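Local coordinates for protein cellulase (Uncultured bacterium, PDB 6XSO) that probably hydrolyses internal beta-1,4 linkages of cellulose and related plant polysaccharides, as a broad-specificity family 5 endoglucanase, at residues I230-A235 / A265-A270; E171-M176 / G208-F213; A235-S240 / K248-K253. One frame throughout, in Å; residues are numbered along the deposited sequence.

Contact 1: residues I230-A235 / A265-A270; sequences IVNTYA and AVQVHA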
loop_
_atom_site.group_PDB
_atom_site.type_symbol
_atom_site.label_atom_id
_atom_site.label_comp_id
_atom_site.label_asym_id
_atom_site.label_seq_id
_atom_site.Cartn_x
_atom_site.Cartn_y
_atom_site.Cartn_z
ATOM N N ILE A 230 8.302 -2.632 3.378
ATOM C CA ILE A 230 7.565 -1.392 3.602
ATOM C C ILE A 230 6.709 -1.568 4.845
ATOM O O ILE A 230 6.004 -2.575 4.977
ATOM C CB ILE A 230 6.647 -1.078 2.401
ATOM C CG1 ILE A 230 7.413 -1.052 1.085
ATOM C CG2 ILE A 230 5.879 0.211 2.638
ATOM C CD1 ILE A 230 6.504 -1.322 -0.094
ATOM N N VAL A 231 6.776 -0.596 5.763
ATOM C CA VAL A 231 5.934 -0.583 6.957
ATOM C C VAL A 231 5.066 0.674 6.909
ATOM O O VAL A 231 5.528 1.744 6.486
ATOM C CB VAL A 231 6.739 -0.664 8.275
ATOM C CG1 VAL A 231 7.439 -2.002 8.367
ATOM C CG2 VAL A 231 7.720 0.473 8.401
ATOM N N ASN A 232 3.799 0.534 7.305
ATOM C CA ASN A 232 2.833 1.619 7.230
ATOM C C ASN A 232 2.623 2.278 8.595
ATOM O O ASN A 232 2.748 1.658 9.657
ATOM C CB ASN A 232 1.490 1.132 6.673
ATOM C CG ASN A 232 1.565 0.704 5.216
ATOM O OD1 ASN A 232 2.628 0.393 4.701
ATOM N ND2 ASN A 232 0.419 0.684 4.553
ATOM N N THR A 233 2.298 3.560 8.559
ATOM C CA THR A 233 1.932 4.239 9.786
ATOM C C THR A 233 0.552 3.777 10.252
ATOM O O THR A 233 -0.220 3.180 9.486
ATOM C CB THR A 233 1.860 5.737 9.525
ATOM O OG1 THR A 233 0.950 5.954 8.446
ATOM C CG2 THR A 233 3.219 6.312 9.175
ATOM N N TYR A 234 0.233 4.080 11.512
ATOM C CA TYR A 234 -1.123 3.982 12.035
ATOM C C TYR A 234 -2.114 4.519 11.013
ATOM O O TYR A 234 -1.995 5.666 10.582
ATOM C CB TYR A 234 -1.267 4.781 13.380
ATOM C CG TYR A 234 -2.690 4.691 13.876
ATOM C CD1 TYR A 234 -3.647 5.586 13.468
ATOM C CD2 TYR A 234 -3.092 3.645 14.710
ATOM C CE1 TYR A 234 -4.980 5.441 13.849
ATOM C CE2 TYR A 234 -4.402 3.512 15.093
ATOM C CZ TYR A 234 -5.337 4.406 14.655
ATOM O OH TYR A 234 -6.647 4.236 15.042
ATOM N N ALA A 235 -3.096 3.700 10.617
ATOM C CA ALA A 235 -4.164 4.053 9.678
ATOM C C ALA A 235 -3.661 4.447 8.285
ATOM O O ALA A 235 -4.450 4.931 7.451
ATOM C CB ALA A 235 -5.099 5.145 10.219
ATOM N N ALA A 265 11.235 1.023 3.787
ATOM C CA ALA A 265 10.515 2.229 3.428
ATOM C C ALA A 265 9.278 2.352 4.306
ATOM O O ALA A 265 8.796 1.368 4.876
ATOM C CB ALA A 265 10.074 2.198 1.964
ATOM N N VAL A 266 8.764 3.581 4.419
ATOM C CA VAL A 266 7.552 3.871 5.183
ATOM C C VAL A 266 6.459 4.287 4.215
ATOM O O VAL A 266 6.709 5.042 3.265
ATOM C CB VAL A 266 7.797 4.959 6.248
ATOM C CG1 VAL A 266 6.482 5.468 6.873
ATOM C CG2 VAL A 266 8.739 4.419 7.322
ATOM N N GLN A 267 5.244 3.806 4.458
ATOM C CA GLN A 267 4.119 4.123 3.591
ATOM C C GLN A 267 2.988 4.813 4.340
ATOM O O GLN A 267 2.630 4.438 5.463
ATOM C CB GLN A 267 3.583 2.852 2.881
ATOM C CG GLN A 267 2.226 3.059 2.188
ATOM C CD GLN A 267 1.709 1.868 1.393
ATOM O OE1 GLN A 267 0.568 1.880 0.944
ATOM N NE2 GLN A 267 2.546 0.862 1.193
ATOM N N VAL A 268 2.427 5.824 3.671
ATOM C CA VAL A 268 1.221 6.519 4.071
ATOM C C VAL A 268 0.298 6.587 2.857
ATOM O O VAL A 268 0.706 6.320 1.725
ATOM C CB VAL A 268 1.524 7.938 4.566
ATOM C CG1 VAL A 268 2.546 7.904 5.703
ATOM C CG2 VAL A 268 2.034 8.823 3.417
ATOM N N HIS A 269 -0.961 6.941 3.120
ATOM C CA HIS A 269 -1.945 7.196 2.068
ATOM C C HIS A 269 -2.377 8.653 2.149
ATOM O O HIS A 269 -2.230 9.303 3.187
ATOM C CB HIS A 269 -3.153 6.275 2.232
ATOM C CG HIS A 269 -2.800 4.824 2.124
ATOM N ND1 HIS A 269 -3.642 3.812 2.537
ATOM C CD2 HIS A 269 -1.683 4.220 1.660
ATOM C CE1 HIS A 269 -3.058 2.644 2.324
ATOM N NE2 HIS A 269 -1.858 2.865 1.821
ATOM N N ALA A 270 -2.871 9.190 1.028
ATOM C CA ALA A 270 -3.280 10.593 1.011
ATOM C C ALA A 270 -4.443 10.797 0.054
ATOM O O ALA A 270 -4.319 10.536 -1.150
ATOM C CB ALA A 270 -2.119 11.487 0.574
#
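The carboxamides of Asn232 and Gln267 lie side by side and point the same way, their planes turned 47° from each other. At the edge of the His269 ring, and in its plane, sits Gln267 OE1, which accepts the NE2 hydrogen at 2.8 Å with a somewhat bent angle of 144°; Asn232 ND2 approaches the same ring obliquely. These residues ride on the fifth and sixth strands of a TIM barrel, and the contact illustrates how parallel neighbours in such a barrel combine a backbone ladder with a polar lining. The ladder has three rungs: Val231 N to Ala265 O, Gln267 N to Val231 O at 2.9 Å, and Thr233 N to Gln267 O at 3.2 Å, the last nearly along the C=O axis. Ile230, Asn232 and Gln267 share one face of the sheet. With CG anti to the backbone N (chi1 168°) and the chain extended beyond it, Gln267 runs alongside Asn232, its CB 3.2 Å from Asn232 OD1, while Ile230 CG2 packs on that same CB at 3.5 Å. The amides do not bond to each other. Asn232 ND2 instead donates to Asn174 O and Glu171 OE2, and Gln267 NE2 reaches Glu171 OE1 weakly; His269 ND1 bonds to Glu175. An alanine in place of Gln267 would probably leave His269 NE2 without this acceptor and open a gap beside the Asn232 amide, with the imidazole then held through ND1 and Glu175. On the other face Val231 CG2 meets Val266 CG2 at 4.2 Å. Just past the end of strand 229-232, Thr233 OG1, hydrogen-bonded to Ala237 O, touches Val268 CG1 at 3.7 Å.

Contact 2: residues E171-M176 / G208-F213; sequences ESYNEM and GYARSF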
loop_
_atom_site.group_PDB
_atom_site.type_symbol
_atom_site.label_atom_id
_atom_site.label_comp_id
_atom_site.label_asym_id
_atom_site.label_seq_id
_atom_site.Cartn_x
_atom_site.Cartn_y
_atom_site.Cartn_z
ATOM N N GLU A 171 4.664 -5.277 1.827
ATOM C CA GLU A 171 4.129 -4.232 2.694
ATOM C C GLU A 171 3.401 -4.864 3.876
ATOM O O GLU A 171 2.499 -5.679 3.693
ATOM C CB GLU A 171 3.193 -3.315 1.902
ATOM C CG GLU A 171 2.271 -2.428 2.715
ATOM C CD GLU A 171 1.155 -1.851 1.854
ATOM O OE1 GLU A 171 1.373 -1.706 0.629
ATOM O OE2 GLU A 171 0.072 -1.527 2.400
ATOM N N SER A 172 3.772 -4.430 5.077
ATOM C CA SER A 172 3.428 -5.122 6.318
ATOM C C SER A 172 1.927 -5.283 6.546
ATOM O O SER A 172 1.475 -6.347 6.988
ATOM C CB SER A 172 4.062 -4.347 7.478
ATOM O OG SER A 172 3.622 -2.983 7.509
ATOM N N TYR A 173 1.154 -4.220 6.369
ATOM C CA TYR A 173 -0.277 -4.150 6.718
ATOM C C TYR A 173 -0.761 -2.832 6.110
ATOM O O TYR A 173 0.032 -1.901 5.914
ATOM C CB TYR A 173 -0.576 -4.232 8.265
ATOM C CG TYR A 173 0.353 -3.333 9.034
ATOM C CD1 TYR A 173 0.189 -1.956 8.982
ATOM C CD2 TYR A 173 1.443 -3.841 9.739
ATOM C CE1 TYR A 173 1.075 -1.115 9.585
ATOM C CE2 TYR A 173 2.346 -3.000 10.337
ATOM C CZ TYR A 173 2.166 -1.645 10.234
ATOM O OH TYR A 173 3.087 -0.818 10.808
ATOM N N ASN A 174 -2.062 -2.747 5.841
ATOM C CA ASN A 174 -2.611 -1.613 5.096
ATOM C C ASN A 174 -2.980 -0.409 5.962
ATOM O O ASN A 174 -2.201 0.544 6.054
ATOM C CB ASN A 174 -3.811 -2.102 4.259
ATOM C CG ASN A 174 -4.469 -0.994 3.510
ATOM O OD1 ASN A 174 -3.776 -0.173 2.882
ATOM N ND2 ASN A 174 -5.811 -0.942 3.542
ATOM N N GLU A 175 -4.169 -0.421 6.574
ATOM C CA GLU A 175 -4.704 0.713 7.334
ATOM C C GLU A 175 -5.150 0.168 8.688
ATOM O O GLU A 175 -6.331 -0.108 8.914
ATOM C CB GLU A 175 -5.847 1.427 6.568
ATOM C CG GLU A 175 -5.331 2.239 5.383
ATOM C CD GLU A 175 -6.400 2.937 4.594
ATOM O OE1 GLU A 175 -7.599 2.681 4.785
ATOM O OE2 GLU A 175 -6.035 3.788 3.751
ATOM N N MET A 176 -4.186 -0.023 9.580
ATOM C CA MET A 176 -4.465 -0.628 10.875
ATOM C C MET A 176 -4.978 0.445 11.830
ATOM O O MET A 176 -4.334 1.486 12.018
ATOM C CB MET A 176 -3.192 -1.260 11.449
ATOM C CG MET A 176 -3.499 -2.265 12.528
ATOM S SD MET A 176 -2.100 -2.819 13.504
ATOM C CE MET A 176 -0.897 -3.283 12.268
ATOM N N GLY A 208 4.963 -3.168 17.057
ATOM C CA GLY A 208 5.111 -4.607 17.211
ATOM C C GLY A 208 4.832 -5.366 15.930
ATOM O O GLY A 208 5.604 -6.241 15.543
ATOM N N TYR A 209 3.725 -5.040 15.254
ATOM C CA TYR A 209 3.439 -5.693 13.977
ATOM C C TYR A 209 4.541 -5.407 12.958
ATOM O O TYR A 209 4.945 -6.303 12.198
ATOM C CB TYR A 209 2.073 -5.255 13.457
ATOM C CG TYR A 209 0.897 -6.023 14.044
ATOM C CD1 TYR A 209 0.721 -7.374 13.758
ATOM C CD2 TYR A 209 -0.043 -5.401 14.876
ATOM C CE1 TYR A 209 -0.334 -8.091 14.277
ATOM C CE2 TYR A 209 -1.126 -6.110 15.381
ATOM C CZ TYR A 209 -1.258 -7.451 15.080
ATOM O OH TYR A 209 -2.298 -8.230 15.524
ATOM N N ALA A 210 5.059 -4.177 12.940
ATOM C CA ALA A 210 6.147 -3.836 12.022
ATOM C C ALA A 210 7.383 -4.695 12.281
ATOM O O ALA A 210 7.989 -5.222 11.339
ATOM C CB ALA A 210 6.478 -2.345 12.131
ATOM N N ARG A 211 7.777 -4.839 13.556
ATOM C CA ARG A 211 8.890 -5.701 13.941
ATOM C C ARG A 211 8.625 -7.150 13.552
ATOM O O ARG A 211 9.502 -7.841 13.008
ATOM C CB ARG A 211 9.055 -5.681 15.461
ATOM C CG ARG A 211 9.780 -4.527 16.083
ATOM C CD ARG A 211 10.265 -4.923 17.495
ATOM N NE ARG A 211 9.234 -5.509 18.367
ATOM C CZ ARG A 211 8.326 -4.807 19.054
ATOM N NH1 ARG A 211 8.281 -3.488 18.971
ATOM N NH2 ARG A 211 7.446 -5.431 19.829
ATOM N N SER A 212 7.422 -7.633 13.861
ATOM C CA SER A 212 7.074 -9.011 13.563
ATOM C C SER A 212 7.171 -9.285 12.070
ATOM O O SER A 212 7.660 -10.343 11.669
ATOM C CB SER A 212 5.662 -9.307 14.059
ATOM O OG SER A 212 5.646 -9.634 15.439
ATOM N N PHE A 213 6.685 -8.348 11.247
ATOM C CA PHE A 213 6.750 -8.470 9.791
ATOM C C PHE A 213 8.183 -8.589 9.322
ATOM O O PHE A 213 8.536 -9.525 8.596
ATOM C CB PHE A 213 6.085 -7.234 9.191
ATOM C CG PHE A 213 6.426 -6.949 7.752
ATOM C CD1 PHE A 213 6.002 -7.783 6.731
ATOM C CD2 PHE A 213 7.118 -5.794 7.424
ATOM C CE1 PHE A 213 6.284 -7.474 5.396
ATOM C CE2 PHE A 213 7.395 -5.467 6.112
ATOM C CZ PHE A 213 6.973 -6.304 5.090
#
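The methyl group of Met176 is wedged between two tyrosines: CE lies 3.5 Å from Tyr209 CD2 on the helix and, within its own loop, 3.4 Å above the centre of the Tyr173 ring. A bend at chi3 (-50°) turns CE out of an otherwise extended chain and into this place. The sulfur also takes part, SD standing 4.5 Å from the Tyr209 ring centroid in an oblique Met-aromatic contact. The opposite face of Tyr173 carries Ser172 OG, offset toward the rim, so this ring is sandwiched by residues of its own loop while it meets the helix with CE2, 3.9 Å from Tyr209 CB, and with the edge of the ring near Ala210 N.

Further along, Ser172 sits over one face of the Phe213 ring. Its CA is 3.6 Å above the ring centre, and its CB makes a CH-pi contact over that same face, reaching Phe213 CD2 at 3.4 Å. No hydrogen bond joins the two segments. The contact thus shows how aromatic rings and a thioether can dock a loop on a helix while the tyrosine hydroxyls bond to residues outside the two segments, Tyr173 OH to Asn232 O and Tyr209 OH to Asn142 OD1. Val231 of the fifth strand and Tyr150 of helix 140-161 also pack against Phe213. The arrangement belongs to a TIM barrel: the loop leaving the fourth strand folds back on helix 196-219, and it carries Asn174 and Glu175, consistent with the Asn-Glu pair found at the end of the fourth strand in family 5 enzymes, where the glutamate is the acid/base.

Contact 3: residues A235-S240 / K248-K253; sequences AAANGS and KDPLSK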
loop_
_atom_site.group_PDB
_atom_site.type_symbol
_atom_site.label_atom_id
_atom_site.label_comp_id
_atom_site.label_asym_id
_atom_site.label_seq_id
_atom_site.Cartn_x
_atom_site.Cartn_y
_atom_site.Cartn_z
ATOM N N ALA A 235 -3.096 3.700 10.617
ATOM C CA ALA A 235 -4.164 4.053 9.678
ATOM C C ALA A 235 -3.661 4.447 8.285
ATOM O O ALA A 235 -4.450 4.931 7.451
ATOM C CB ALA A 235 -5.099 5.145 10.219
ATOM N N ALA A 236 -2.371 4.232 8.000
ATOM C CA ALA A 236 -1.718 4.858 6.850
ATOM C C ALA A 236 -1.915 6.383 6.859
ATOM O O ALA A 236 -1.879 7.053 5.825
ATOM C CB ALA A 236 -2.146 4.204 5.533
ATOM N N ALA A 237 -2.107 6.953 8.050
ATOM C CA ALA A 237 -2.261 8.390 8.200
ATOM C C ALA A 237 -0.958 9.097 7.844
ATOM O O ALA A 237 0.140 8.577 8.056
ATOM C CB ALA A 237 -2.669 8.722 9.640
ATOM N N ASN A 238 -1.079 10.305 7.303
ATOM C CA ASN A 238 0.075 10.985 6.723
ATOM C C ASN A 238 0.538 12.207 7.505
ATOM O O ASN A 238 1.509 12.853 7.094
ATOM C CB ASN A 238 -0.199 11.362 5.268
ATOM C CG ASN A 238 -1.375 12.295 5.121
ATOM O OD1 ASN A 238 -1.509 13.297 5.842
ATOM N ND2 ASN A 238 -2.230 11.988 4.150
ATOM N N GLY A 239 -0.091 12.513 8.638
ATOM C CA GLY A 239 0.357 13.589 9.492
ATOM C C GLY A 239 -0.052 14.981 9.086
ATOM O O GLY A 239 0.242 15.921 9.827
ATOM N N SER A 240 -0.684 15.173 7.931
ATOM C CA SER A 240 -0.919 16.530 7.456
ATOM C C SER A 240 -2.001 17.240 8.270
ATOM O O SER A 240 -2.880 16.618 8.868
ATOM C CB SER A 240 -1.331 16.516 5.981
ATOM O OG SER A 240 -2.592 15.878 5.825
ATOM N N LYS A 248 0.402 14.605 14.056
ATOM C CA LYS A 248 1.701 14.073 13.667
ATOM C C LYS A 248 2.055 12.789 14.397
ATOM O O LYS A 248 3.061 12.171 14.045
ATOM C CB LYS A 248 2.819 15.086 13.913
ATOM C CG LYS A 248 2.672 16.406 13.125
ATOM C CD LYS A 248 2.879 16.195 11.652
ATOM C CE LYS A 248 2.914 17.534 10.891
ATOM N NZ LYS A 248 1.576 18.197 10.771
ATOM N N ASP A 249 1.274 12.385 15.402
ATOM C CA ASP A 249 1.643 11.208 16.187
ATOM C C ASP A 249 1.814 9.943 15.341
ATOM O O ASP A 249 2.742 9.176 15.633
ATOM C CB ASP A 249 0.649 10.981 17.337
ATOM C CG ASP A 249 0.661 12.100 18.392
ATOM O OD1 ASP A 249 1.347 13.130 18.231
ATOM O OD2 ASP A 249 -0.031 11.925 19.417
ATOM N N PRO A 250 0.990 9.649 14.328
ATOM C CA PRO A 250 1.273 8.468 13.480
ATOM C C PRO A 250 2.651 8.496 12.842
ATOM O O PRO A 250 3.248 7.436 12.584
ATOM C CB PRO A 250 0.139 8.501 12.443
ATOM C CG PRO A 250 -0.992 9.144 13.201
ATOM C CD PRO A 250 -0.308 10.263 13.990
ATOM N N LEU A 251 3.193 9.683 12.597
ATOM C CA LEU A 251 4.530 9.782 12.035
ATOM C C LEU A 251 5.607 9.712 13.116
ATOM O O LEU A 251 6.582 8.965 12.986
ATOM C CB LEU A 251 4.702 11.095 11.256
ATOM C CG LEU A 251 3.670 11.487 10.199
ATOM C CD1 LEU A 251 4.180 12.680 9.393
ATOM C CD2 LEU A 251 3.315 10.357 9.243
ATOM N N SER A 252 5.441 10.479 14.189
ATOM C CA SER A 252 6.496 10.593 15.178
ATOM C C SER A 252 6.573 9.392 16.095
ATOM O O SER A 252 7.619 9.175 16.713
ATOM C CB SER A 252 6.291 11.838 16.034
ATOM O OG SER A 252 5.165 11.692 16.886
ATOM N N LYS A 253 5.492 8.621 16.208
ATOM C CA LYS A 253 5.449 7.472 17.101
ATOM C C LYS A 253 5.722 6.153 16.389
ATOM O O LYS A 253 5.642 5.089 17.021
ATOM C CB LYS A 253 4.092 7.418 17.817
ATOM C CG LYS A 253 3.729 8.653 18.619
ATOM C CD LYS A 253 4.536 8.799 19.855
ATOM C CE LYS A 253 4.050 10.017 20.633
ATOM N NZ LYS A 253 5.011 10.365 21.699
#
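Gly239 and Lys248 make the polar part of this contact: Lys248 NZ donates to Gly239 O at 2.8 Å, the single hydrogen bond between the segments, with a C=O...N angle of 159°. Bends at chi2 and chi4 (both near -70°) curl the lysine round the carbonyl, and CD comes within 3.2 Å of Gly239 O. An ammonium so placed would be expected to polarise that carbonyl. On the loop side an Asx turn shapes the chain: Asn238 OD1 accepts from Ser240 N at 2.9 Å, in the plane of its carbonyl, and also from Ser240 OG at 2.8 Å, while Asn238 ND2 is held by His269 O.

The apolar part rests on Leu251 and Pro250. Leu251 CD1 lies against the backbone, 3.5 Å from Asn238 O and 3.9 Å from Gly239 CA, and CD2 spreads toward the carbonyl of Asn238. Beside it Ala237 CB touches CB and CG of the Pro250 ring, each at 4.0 Å. Tyr203 of helix 196-219 packs on Pro250, and Tyr296 of helix 279-298 packs on Leu251.

Steric fit makes the third theme. A side chain at Gly239 would point into the partner and collide with Leu251 CD1, and the positive phi of 81° suits the same residue. As an example of a general principle, a glycine lets a leucine rest directly on the main chain. The whole is the loop after the fifth strand of a TIM barrel, folded against the short helix 249-252 on the way to the sixth strand.

All three contacts belong to one eight-stranded parallel barrel. Contact 2 closes before contact 1 opens, and contact 3 is nested in the chain between the strands that contact 1 joins, sharing Ala235 with it. The centres of contacts 1 and 2 lie about 9 Å apart, those of 1 and 3 about 8 Å, and those of 2 and 3 about 15 Å, which puts the strand pair in the middle. Backbone bonds run from Met176 O to Ala235 N and from Ala236 O to His269 N. The loops after strands four and five and the end of strand six thus meet around Glu175 and His269, probably part of the active site as in other family 5 enzymes.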